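PDB 5ZB2: DNA repair protein RAD7 from Saccharomyces cerevisiae, which works in the global genome repair complex, which promotes nucleotide excision repair of nontranscribed DNA, and interacts with ELC1. Local coordinates for residues Leu79-Cys84 against Leu105-Cys110; Ser130-Gly135 against Glu157-Asn162; Leu187-Ser192 against Ile213-Asn218. All coordinates share one frame; numbering follows the deposited sequence.

Interaction 1. Residues Leu79-Cys84 against Leu105-Cys110; sequences LTFSDC and LSLQMC
Leu79 and Leu105 lie side by side and point the same way, as do Phe81 and Leu107, on the inner, apolar face of two parallel strands whose short axes differ by 2° in direction. In both leucines of the first pair CG is anti to the backbone N, and Leu79 CD2 meets Leu105 CD1 at 4.0 Å. In the second pair Leu107 CD2 reaches Phe81 CD2 obliquely at 4.2 Å and also touches Cys84 SG at 4.0 Å, while Leu79 CG lies over one face of the Phe81 ring, offset toward its rim. Thr80 and Ser106 pair on the other face, where the chain of Gln108 bends at chi2 (-67°), which places CD; Gln108 NE2 donates to Ser106 OG over 2.8 Å, tilted from the amide plane.

The backbones are joined by Ser106 N to Leu79 O, Phe81 N to Ser106 O and Gln108 N to Phe81 O. Beyond the strands Cys84 N still donates to Gln108 O at 2.9 Å, so the pairing continues into the loops. There the Met109 thioether crosses the Asp83 carboxylate, with SD 3.7 Å from Asp83 CG; Asp83 OD1 accepts from Ser85 N. An alanine at Asp83 would probably leave Ser85 N without this acceptor and Met109 SD and CE without their carboxylate contact.

Helix 89-98 links the strands and packs Leu95 on Leu79 and Tyr92 on Leu107, helix 50-59 brings Ala54 to Phe81, and strand 130-134 continues the parallel array beyond strand 104-108, as expected for a leucine-rich repeat solenoid.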
loop_
_atom_site.group_PDB
_atom_site.type_symbol
_atom_site.label_atom_id
_atom_site.label_comp_id
_atom_site.label_asym_id
_atom_site.label_seq_id
_atom_site.Cartn_x
_atom_site.Cartn_y
_atom_site.Cartn_z
ATOM N N LEU A 79 -18.480 -12.394 1.281
ATOM C CA LEU A 79 -18.602 -10.977 0.967
ATOM C C LEU A 79 -18.764 -10.799 -0.535
ATOM O O LEU A 79 -18.033 -11.414 -1.321
ATOM C CB LEU A 79 -17.376 -10.195 1.461
ATOM C CG LEU A 79 -17.357 -8.702 1.126
ATOM C CD1 LEU A 79 -18.523 -7.975 1.785
ATOM C CD2 LEU A 79 -16.028 -8.081 1.540
ATOM N N THR A 80 -19.715 -9.950 -0.924
ATOM C CA THR A 80 -19.957 -9.599 -2.318
ATOM C C THR A 80 -19.910 -8.085 -2.457
ATOM O O THR A 80 -20.586 -7.371 -1.711
ATOM C CB THR A 80 -21.319 -10.129 -2.799
ATOM O OG1 THR A 80 -21.318 -11.559 -2.763
ATOM C CG2 THR A 80 -21.626 -9.664 -4.222
ATOM N N PHE A 81 -19.102 -7.604 -3.406
ATOM C CA PHE A 81 -19.044 -6.191 -3.782
ATOM C C PHE A 81 -19.516 -6.084 -5.226
ATOM O O PHE A 81 -18.856 -6.598 -6.136
ATOM C CB PHE A 81 -17.626 -5.625 -3.643
ATOM C CG PHE A 81 -17.210 -5.294 -2.228
ATOM C CD1 PHE A 81 -18.136 -5.189 -1.201
ATOM C CD2 PHE A 81 -15.873 -5.059 -1.940
ATOM C CE1 PHE A 81 -17.731 -4.869 0.086
ATOM C CE2 PHE A 81 -15.466 -4.740 -0.659
ATOM C CZ PHE A 81 -16.396 -4.645 0.356
ATOM N N SER A 82 -20.649 -5.407 -5.439
ATOM C CA SER A 82 -21.253 -5.350 -6.766
ATOM C C SER A 82 -20.575 -4.345 -7.692
ATOM O O SER A 82 -20.690 -4.479 -8.915
ATOM C CB SER A 82 -22.743 -5.015 -6.650
ATOM O OG SER A 82 -23.440 -6.050 -5.977
ATOM N N ASP A 83 -19.875 -3.348 -7.151
ATOM C CA ASP A 83 -19.154 -2.387 -7.992
ATOM C C ASP A 83 -17.927 -1.920 -7.216
ATOM O O ASP A 83 -18.045 -1.056 -6.343
ATOM C CB ASP A 83 -20.044 -1.214 -8.380
ATOM C CG ASP A 83 -19.342 -0.225 -9.304
ATOM O OD1 ASP A 83 -18.093 -0.216 -9.348
ATOM O OD2 ASP A 83 -20.041 0.553 -9.985
ATOM N N CYS A 84 -16.763 -2.483 -7.553
ATOM C CA CYS A 84 -15.489 -2.151 -6.926
ATOM C C CYS A 84 -14.681 -1.139 -7.721
ATOM O O CYS A 84 -13.495 -0.955 -7.431
ATOM C CB CYS A 84 -14.629 -3.405 -6.761
ATOM S SG CYS A 84 -15.422 -4.793 -5.994
ATOM N N LEU A 105 -15.503 -14.723 -1.902
ATOM C CA LEU A 105 -15.342 -13.310 -2.212
ATOM C C LEU A 105 -15.726 -13.070 -3.662
ATOM O O LEU A 105 -15.260 -13.778 -4.559
ATOM C CB LEU A 105 -13.901 -12.847 -1.962
ATOM C CG LEU A 105 -13.615 -11.364 -2.205
ATOM C CD1 LEU A 105 -14.394 -10.487 -1.237
ATOM C CD2 LEU A 105 -12.128 -11.103 -2.083
ATOM N N SER A 106 -16.580 -12.076 -3.883
ATOM C CA SER A 106 -16.998 -11.683 -5.220
ATOM C C SER A 106 -16.663 -10.213 -5.412
ATOM O O SER A 106 -17.179 -9.359 -4.683
ATOM C CB SER A 106 -18.491 -11.931 -5.426
ATOM O OG SER A 106 -18.898 -11.478 -6.705
ATOM N N LEU A 107 -15.808 -9.925 -6.393
ATOM C CA LEU A 107 -15.367 -8.567 -6.711
ATOM C C LEU A 107 -15.832 -8.251 -8.129
ATOM O O LEU A 107 -15.206 -8.675 -9.107
ATOM C CB LEU A 107 -13.847 -8.438 -6.579
ATOM C CG LEU A 107 -13.255 -8.828 -5.222
ATOM C CD1 LEU A 107 -11.729 -8.735 -5.224
ATOM C CD2 LEU A 107 -13.837 -7.962 -4.113
ATOM N N GLN A 108 -16.927 -7.509 -8.241
ATOM C CA GLN A 108 -17.524 -7.180 -9.529
ATOM C C GLN A 108 -17.107 -5.771 -9.935
ATOM O O GLN A 108 -17.178 -4.839 -9.128
ATOM C CB GLN A 108 -19.048 -7.293 -9.463
ATOM C CG GLN A 108 -19.562 -8.644 -8.953
ATOM C CD GLN A 108 -19.264 -9.791 -9.907
ATOM O OE1 GLN A 108 -19.657 -9.770 -11.073
ATOM N NE2 GLN A 108 -18.565 -10.803 -9.409
ATOM N N MET A 109 -16.666 -5.623 -11.184
ATOM C CA MET A 109 -16.153 -4.350 -11.687
ATOM C C MET A 109 -14.904 -3.936 -10.908
ATOM O O MET A 109 -14.821 -2.838 -10.353
ATOM C CB MET A 109 -17.230 -3.263 -11.630
ATOM C CG MET A 109 -18.544 -3.658 -12.304
ATOM S SD MET A 109 -19.806 -2.364 -12.257
ATOM C CE MET A 109 -19.053 -1.122 -13.308
ATOM N N CYS A 110 -13.924 -4.839 -10.877
ATOM C CA CYS A 110 -12.693 -4.649 -10.104
ATOM C C CYS A 110 -11.539 -4.229 -11.016
ATOM O O CYS A 110 -10.481 -4.855 -11.069
ATOM C CB CYS A 110 -12.359 -5.927 -9.335
ATOM S SG CYS A 110 -12.204 -7.435 -10.367
#

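Interaction 2. Residues Ser130-Gly135 against Glu157-Asn162; sequences SLNLDG and EFHISN
Glu157 reaches across to Ser130 along its whole side chain. Its CB lies 3.5 Å from Ser130 OG, and CG, anti to the backbone N (chi1 -180°), stays as close to that hydroxyl. The chain remains extended to CD, where OE1 accepts a hydrogen bond from Ser130 OG at 2.6 Å, on its anti side and somewhat out of the carboxylate plane. OE2, the other tip atom, is bound by Ser184 OG, so both carboxylate oxygens have a hydroxyl partner.

Farther along the same face, the amide of Asn132 crosses His159, the amide and ring planes 20° apart, and Asn132 CG meets His159 CB at 3.7 Å. Polar atoms at their tips turn to other strands: Asn132 OD1 accepts from Gln108 NE2, and His159 NE2 is bonded to Ser184 OG. A water adds a link between the strands, accepting from Ser161 OG and donating to Asn132 OD1 and Leu133 O. At the end of this row Asp134 and Asn162 lie side by side; Asn162 ND2 donates to Asp134 OD1 over 2.8 Å, in the amide plane and onto the syn lone pair, at a nearly straight N-H...O angle of 168°.

Beneath these groups the parallel backbones exchange bonds in register, from Leu131 N to Glu157 O through Leu133 N to His159 O at 2.8 Å. Gly135 N closes the series on Ser161 O, and the positive phi of Gly135 suits a residue lacking CB.

Leu131, Leu133, Phe158 and Ile160 project to the opposite face, where Phe147 and Trp144 of helix 141-150 pack against them. Strand 104-108 lies beside 130-134, and strand 184-188 beside 157-161.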
loop_
_atom_site.group_PDB
_atom_site.type_symbol
_atom_site.label_atom_id
_atom_site.label_comp_id
_atom_site.label_asym_id
_atom_site.label_seq_id
_atom_site.Cartn_x
_atom_site.Cartn_y
_atom_site.Cartn_z
ATOM N N SER A 130 -13.562 -19.616 -2.770
ATOM C CA SER A 130 -14.414 -19.160 -3.863
ATOM C C SER A 130 -14.067 -17.720 -4.215
ATOM O O SER A 130 -14.076 -16.847 -3.342
ATOM C CB SER A 130 -15.892 -19.258 -3.476
ATOM O OG SER A 130 -16.709 -18.559 -4.396
ATOM N N LEU A 131 -13.775 -17.473 -5.493
ATOM C CA LEU A 131 -13.448 -16.130 -5.965
ATOM C C LEU A 131 -14.191 -15.860 -7.265
ATOM O O LEU A 131 -14.072 -16.633 -8.222
ATOM C CB LEU A 131 -11.937 -15.966 -6.169
ATOM C CG LEU A 131 -11.436 -14.540 -6.438
ATOM C CD1 LEU A 131 -11.737 -13.608 -5.270
ATOM C CD2 LEU A 131 -9.944 -14.536 -6.744
ATOM N N ASN A 132 -14.948 -14.761 -7.292
ATOM C CA ASN A 132 -15.676 -14.307 -8.473
ATOM C C ASN A 132 -15.179 -12.913 -8.832
ATOM O O ASN A 132 -15.285 -11.986 -8.022
ATOM C CB ASN A 132 -17.184 -14.300 -8.209
ATOM C CG ASN A 132 -18.009 -14.008 -9.454
ATOM O OD1 ASN A 132 -17.573 -13.296 -10.361
ATOM N ND2 ASN A 132 -19.218 -14.558 -9.499
ATOM N N LEU A 133 -14.628 -12.767 -10.037
ATOM C CA LEU A 133 -14.062 -11.504 -10.497
ATOM C C LEU A 133 -14.691 -11.113 -11.826
ATOM O O LEU A 133 -14.723 -11.918 -12.763
ATOM C CB LEU A 133 -12.541 -11.603 -10.656
ATOM C CG LEU A 133 -11.722 -12.045 -9.441
ATOM C CD1 LEU A 133 -10.254 -12.179 -9.823
ATOM C CD2 LEU A 133 -11.884 -11.082 -8.277
ATOM N N ASP A 134 -15.156 -9.869 -11.906
ATOM C CA ASP A 134 -15.760 -9.338 -13.120
ATOM C C ASP A 134 -15.022 -8.065 -13.534
ATOM O O ASP A 134 -15.156 -7.024 -12.891
ATOM C CB ASP A 134 -17.241 -9.038 -12.897
ATOM C CG ASP A 134 -17.915 -8.472 -14.131
ATOM O OD1 ASP A 134 -17.317 -8.550 -15.224
ATOM O OD2 ASP A 134 -19.042 -7.948 -14.008
ATOM N N GLY A 135 -14.242 -8.157 -14.579
ATOM C CA GLY A 135 -13.495 -7.039 -15.061
ATOM C C GLY A 135 -12.079 -6.844 -14.573
ATOM O O GLY A 135 -11.648 -5.738 -14.562
ATOM N N GLU A 157 -14.359 -22.772 -6.387
ATOM C CA GLU A 157 -15.293 -21.987 -7.186
ATOM C C GLU A 157 -14.542 -20.822 -7.809
ATOM O O GLU A 157 -13.922 -20.027 -7.095
ATOM C CB GLU A 157 -16.458 -21.484 -6.327
ATOM C CG GLU A 157 -17.478 -20.668 -7.083
ATOM C CD GLU A 157 -18.765 -20.479 -6.303
ATOM O OE1 GLU A 157 -18.701 -19.988 -5.156
ATOM O OE2 GLU A 157 -19.839 -20.833 -6.833
ATOM N N PHE A 158 -14.590 -20.722 -9.136
ATOM C CA PHE A 158 -13.919 -19.641 -9.848
ATOM C C PHE A 158 -14.803 -19.175 -10.992
ATOM O O PHE A 158 -15.156 -19.968 -11.872
ATOM C CB PHE A 158 -12.549 -20.086 -10.372
ATOM C CG PHE A 158 -11.745 -18.972 -10.984
ATOM C CD1 PHE A 158 -11.206 -17.970 -10.191
ATOM C CD2 PHE A 158 -11.529 -18.925 -12.352
ATOM C CE1 PHE A 158 -10.469 -16.941 -10.748
ATOM C CE2 PHE A 158 -10.789 -17.894 -12.917
ATOM C CZ PHE A 158 -10.258 -16.905 -12.111
ATOM N N HIS A 159 -15.168 -17.893 -10.961
ATOM C CA HIS A 159 -15.874 -17.230 -12.049
ATOM C C HIS A 159 -15.093 -15.982 -12.427
ATOM O O HIS A 159 -14.786 -15.157 -11.560
ATOM C CB HIS A 159 -17.305 -16.850 -11.646
ATOM C CG HIS A 159 -18.172 -18.022 -11.304
ATOM N ND1 HIS A 159 -19.347 -18.297 -11.969
ATOM C CD2 HIS A 159 -18.034 -18.991 -10.367
ATOM C CE1 HIS A 159 -19.896 -19.385 -11.459
ATOM N NE2 HIS A 159 -19.119 -19.826 -10.486
ATOM N N ILE A 160 -14.756 -15.852 -13.711
ATOM C CA ILE A 160 -14.085 -14.666 -14.228
ATOM C C ILE A 160 -14.832 -14.176 -15.462
ATOM O O ILE A 160 -15.325 -14.978 -16.264
ATOM C CB ILE A 160 -12.601 -14.936 -14.551
ATOM C CG1 ILE A 160 -11.961 -13.670 -15.138
ATOM C CG2 ILE A 160 -12.464 -16.123 -15.498
ATOM C CD1 ILE A 160 -10.465 -13.721 -15.200
ATOM N N SER A 161 -14.903 -12.854 -15.622
ATOM C CA SER A 161 -15.668 -12.259 -16.706
ATOM C C SER A 161 -14.992 -10.981 -17.187
ATOM O O SER A 161 -14.256 -10.323 -16.446
ATOM C CB SER A 161 -17.105 -11.950 -16.270
ATOM O OG SER A 161 -17.730 -13.094 -15.717
ATOM N N ASN A 162 -15.257 -10.644 -18.451
ATOM C CA ASN A 162 -14.940 -9.335 -19.026
ATOM C C ASN A 162 -13.444 -9.010 -18.950
ATOM O O ASN A 162 -13.024 -8.023 -18.341
ATOM C CB ASN A 162 -15.771 -8.241 -18.348
ATOM C CG ASN A 162 -17.197 -8.212 -18.844
ATOM O OD1 ASN A 162 -17.441 -8.214 -20.048
ATOM N ND2 ASN A 162 -18.149 -8.200 -17.921
HETATM O O HOH W 1 -17.202 -13.533 -13.261
#

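Interaction 3. Residues Leu187-Ser192 against Ile213-Asn218; sequences LSRLDS and IEYPFN
Two successive parallel strands of the leucine-rich repeat solenoid, 184-188 and 210-214, end here and hand over to loops that remain in contact. At the strand ends Glu214 N donates to Leu187 O at 2.9 Å, and Arg189 N donates to Glu214 O with its hydrogen nearly in line (173°) but from above the carbonyl plane. Ser188 and Glu214 share a face of the strands: Ser188 CB is 3.3 Å from Glu214 OE2, while Glu214 OE1 accepts from Asn244 ND2 of strand 240-244.

Arg189 and Tyr215 stack where the loops begin. The arginine is extended from CG to NE, and its guanidinium lies flat on the tyrosine ring, planes 25° apart, in a cation-pi stack: CZ stands 4.3 Å from the ring centroid, and NH2 sits over the ring centre. Farther on, the Asp191 carboxylate crosses Phe217 obliquely, CG to CD1 3.7 Å. Waters also join the loops: one accepts from Leu190 N and lies 3.0 Å from Glu214 O, to which it can donate, and another, lying in plane at the edge of the Phe217 ring, donates to Asp191 OD1 and, at 3.2 Å, to Tyr215 O.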
loop_
_atom_site.group_PDB
_atom_site.type_symbol
_atom_site.label_atom_id
_atom_site.label_comp_id
_atom_site.label_asym_id
_atom_site.label_seq_id
_atom_site.Cartn_x
_atom_site.Cartn_y
_atom_site.Cartn_z
ATOM N N LEU A 187 -17.338 -18.770 -16.971
ATOM C CA LEU A 187 -16.547 -18.192 -18.057
ATOM C C LEU A 187 -17.484 -17.329 -18.887
ATOM O O LEU A 187 -18.335 -17.861 -19.608
ATOM C CB LEU A 187 -15.901 -19.279 -18.920
ATOM C CG LEU A 187 -15.019 -20.290 -18.183
ATOM C CD1 LEU A 187 -14.647 -21.467 -19.089
ATOM C CD2 LEU A 187 -13.769 -19.607 -17.651
ATOM N N SER A 188 -17.337 -16.008 -18.792
ATOM C CA SER A 188 -18.294 -15.089 -19.401
ATOM C C SER A 188 -17.554 -13.960 -20.100
ATOM O O SER A 188 -16.790 -13.227 -19.464
ATOM C CB SER A 188 -19.250 -14.524 -18.347
ATOM O OG SER A 188 -19.921 -13.377 -18.842
ATOM N N ARG A 189 -17.795 -13.811 -21.402
ATOM C CA ARG A 189 -17.259 -12.694 -22.176
ATOM C C ARG A 189 -15.732 -12.648 -22.081
ATOM O O ARG A 189 -15.129 -11.643 -21.696
ATOM C CB ARG A 189 -17.883 -11.374 -21.714
ATOM C CG ARG A 189 -19.356 -11.232 -22.060
ATOM C CD ARG A 189 -19.868 -9.823 -21.797
ATOM N NE ARG A 189 -21.246 -9.653 -22.256
ATOM C CZ ARG A 189 -21.594 -9.353 -23.506
ATOM N NH1 ARG A 189 -20.669 -9.187 -24.443
ATOM N NH2 ARG A 189 -22.876 -9.222 -23.824
ATOM N N LEU A 190 -15.113 -13.773 -22.444
ATOM C CA LEU A 190 -13.661 -13.922 -22.451
ATOM C C LEU A 190 -13.223 -14.068 -23.908
ATOM O O LEU A 190 -13.261 -15.163 -24.474
ATOM C CB LEU A 190 -13.241 -15.113 -21.595
ATOM C CG LEU A 190 -13.784 -15.072 -20.159
ATOM C CD1 LEU A 190 -13.442 -16.351 -19.413
ATOM C CD2 LEU A 190 -13.253 -13.856 -19.398
ATOM N N ASP A 191 -12.798 -12.952 -24.505
ATOM C CA ASP A 191 -12.604 -12.891 -25.950
ATOM C C ASP A 191 -11.464 -13.777 -26.438
ATOM O O ASP A 191 -11.442 -14.130 -27.621
ATOM C CB ASP A 191 -12.348 -11.443 -26.382
ATOM C CG ASP A 191 -13.604 -10.583 -26.335
ATOM O OD1 ASP A 191 -14.605 -10.993 -25.707
ATOM O OD2 ASP A 191 -13.589 -9.488 -26.930
ATOM N N SER A 192 -10.520 -14.136 -25.569
ATOM C CA SER A 192 -9.350 -14.909 -25.964
ATOM C C SER A 192 -9.497 -16.400 -25.683
ATOM O O SER A 192 -8.564 -17.162 -25.954
ATOM C CB SER A 192 -8.105 -14.378 -25.246
ATOM O OG SER A 192 -7.799 -13.051 -25.649
ATOM N N ILE A 213 -21.344 -20.493 -18.777
ATOM C CA ILE A 213 -20.604 -20.141 -19.987
ATOM C C ILE A 213 -21.437 -19.113 -20.738
ATOM O O ILE A 213 -22.596 -19.380 -21.070
ATOM C CB ILE A 213 -20.317 -21.355 -20.890
ATOM C CG1 ILE A 213 -19.523 -22.423 -20.129
ATOM C CG2 ILE A 213 -19.563 -20.908 -22.139
ATOM C CD1 ILE A 213 -19.270 -23.712 -20.920
ATOM N N GLU A 214 -20.855 -17.943 -21.014
ATOM C CA GLU A 214 -21.598 -16.864 -21.653
ATOM C C GLU A 214 -20.772 -16.220 -22.757
ATOM O O GLU A 214 -19.594 -15.911 -22.561
ATOM C CB GLU A 214 -22.010 -15.799 -20.634
ATOM C CG GLU A 214 -22.669 -16.352 -19.389
ATOM C CD GLU A 214 -23.204 -15.258 -18.483
ATOM O OE1 GLU A 214 -24.357 -14.825 -18.687
ATOM O OE2 GLU A 214 -22.468 -14.822 -17.573
ATOM N N TYR A 215 -21.407 -16.013 -23.909
ATOM C CA TYR A 215 -20.885 -15.216 -25.013
ATOM C C TYR A 215 -19.453 -15.594 -25.380
ATOM O O TYR A 215 -18.532 -14.784 -25.224
ATOM C CB TYR A 215 -20.999 -13.733 -24.654
ATOM C CG TYR A 215 -22.383 -13.416 -24.141
ATOM C CD1 TYR A 215 -23.476 -13.475 -24.987
ATOM C CD2 TYR A 215 -22.602 -13.109 -22.805
ATOM C CE1 TYR A 215 -24.751 -13.221 -24.530
ATOM C CE2 TYR A 215 -23.875 -12.851 -22.333
ATOM C CZ TYR A 215 -24.949 -12.910 -23.204
ATOM O OH TYR A 215 -26.226 -12.655 -22.756
ATOM N N PRO A 216 -19.229 -16.806 -25.883
ATOM C CA PRO A 216 -17.913 -17.136 -26.437
ATOM C C PRO A 216 -17.618 -16.289 -27.665
ATOM O O PRO A 216 -18.517 -15.935 -28.430
ATOM C CB PRO A 216 -18.041 -18.619 -26.799
ATOM C CG PRO A 216 -19.510 -18.808 -27.044
ATOM C CD PRO A 216 -20.197 -17.900 -26.066
ATOM N N PHE A 217 -16.336 -15.966 -27.851
ATOM C CA PHE A 217 -15.948 -15.088 -28.950
ATOM C C PHE A 217 -16.249 -15.732 -30.299
ATOM O O PHE A 217 -16.891 -15.122 -31.163
ATOM C CB PHE A 217 -14.465 -14.733 -28.839
ATOM C CG PHE A 217 -14.041 -13.632 -29.764
ATOM C CD1 PHE A 217 -14.399 -12.318 -29.506
ATOM C CD2 PHE A 217 -13.291 -13.909 -30.893
ATOM C CE1 PHE A 217 -14.011 -11.300 -30.358
ATOM C CE2 PHE A 217 -12.900 -12.897 -31.748
ATOM C CZ PHE A 217 -13.262 -11.591 -31.482
ATOM N N ASN A 218 -15.790 -16.964 -30.499
ATOM C CA ASN A 218 -16.146 -17.756 -31.670
ATOM C C ASN A 218 -17.162 -18.802 -31.229
ATOM O O ASN A 218 -16.829 -19.732 -30.485
ATOM C CB ASN A 218 -14.911 -18.398 -32.295
ATOM C CG ASN A 218 -13.963 -17.372 -32.887
ATOM O OD1 ASN A 218 -14.394 -16.377 -33.471
ATOM N ND2 ASN A 218 -12.664 -17.604 -32.733
HETATM O O HOH W 2 -14.727 -17.043 -25.808
HETATM O O HOH W 3 -16.600 -16.089 -23.032
HETATM O O HOH W 4 -16.100 -12.962 -26.239
#

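From the N terminus, interaction 1 closes a loop through helix 89-98, interaction 2 one through helix 141-150, and interaction 3 one through helix 199-202. The three loops are in series: each is complete before the next opens, and none nests in or crosses another. Interactions 1 and 2 meet directly because strands 104-108 and 130-134 are neighbours; Leu107 N lies 2.7 Å from Asn132 O, a probable hydrogen bond. Interactions 2 and 3 meet where Asn162 N probably bonds to Ser188 O. Interactions 1 and 3 do not touch, their nearest atoms being about 9 Å apart. Together they tie six consecutive parallel strands of the solenoid.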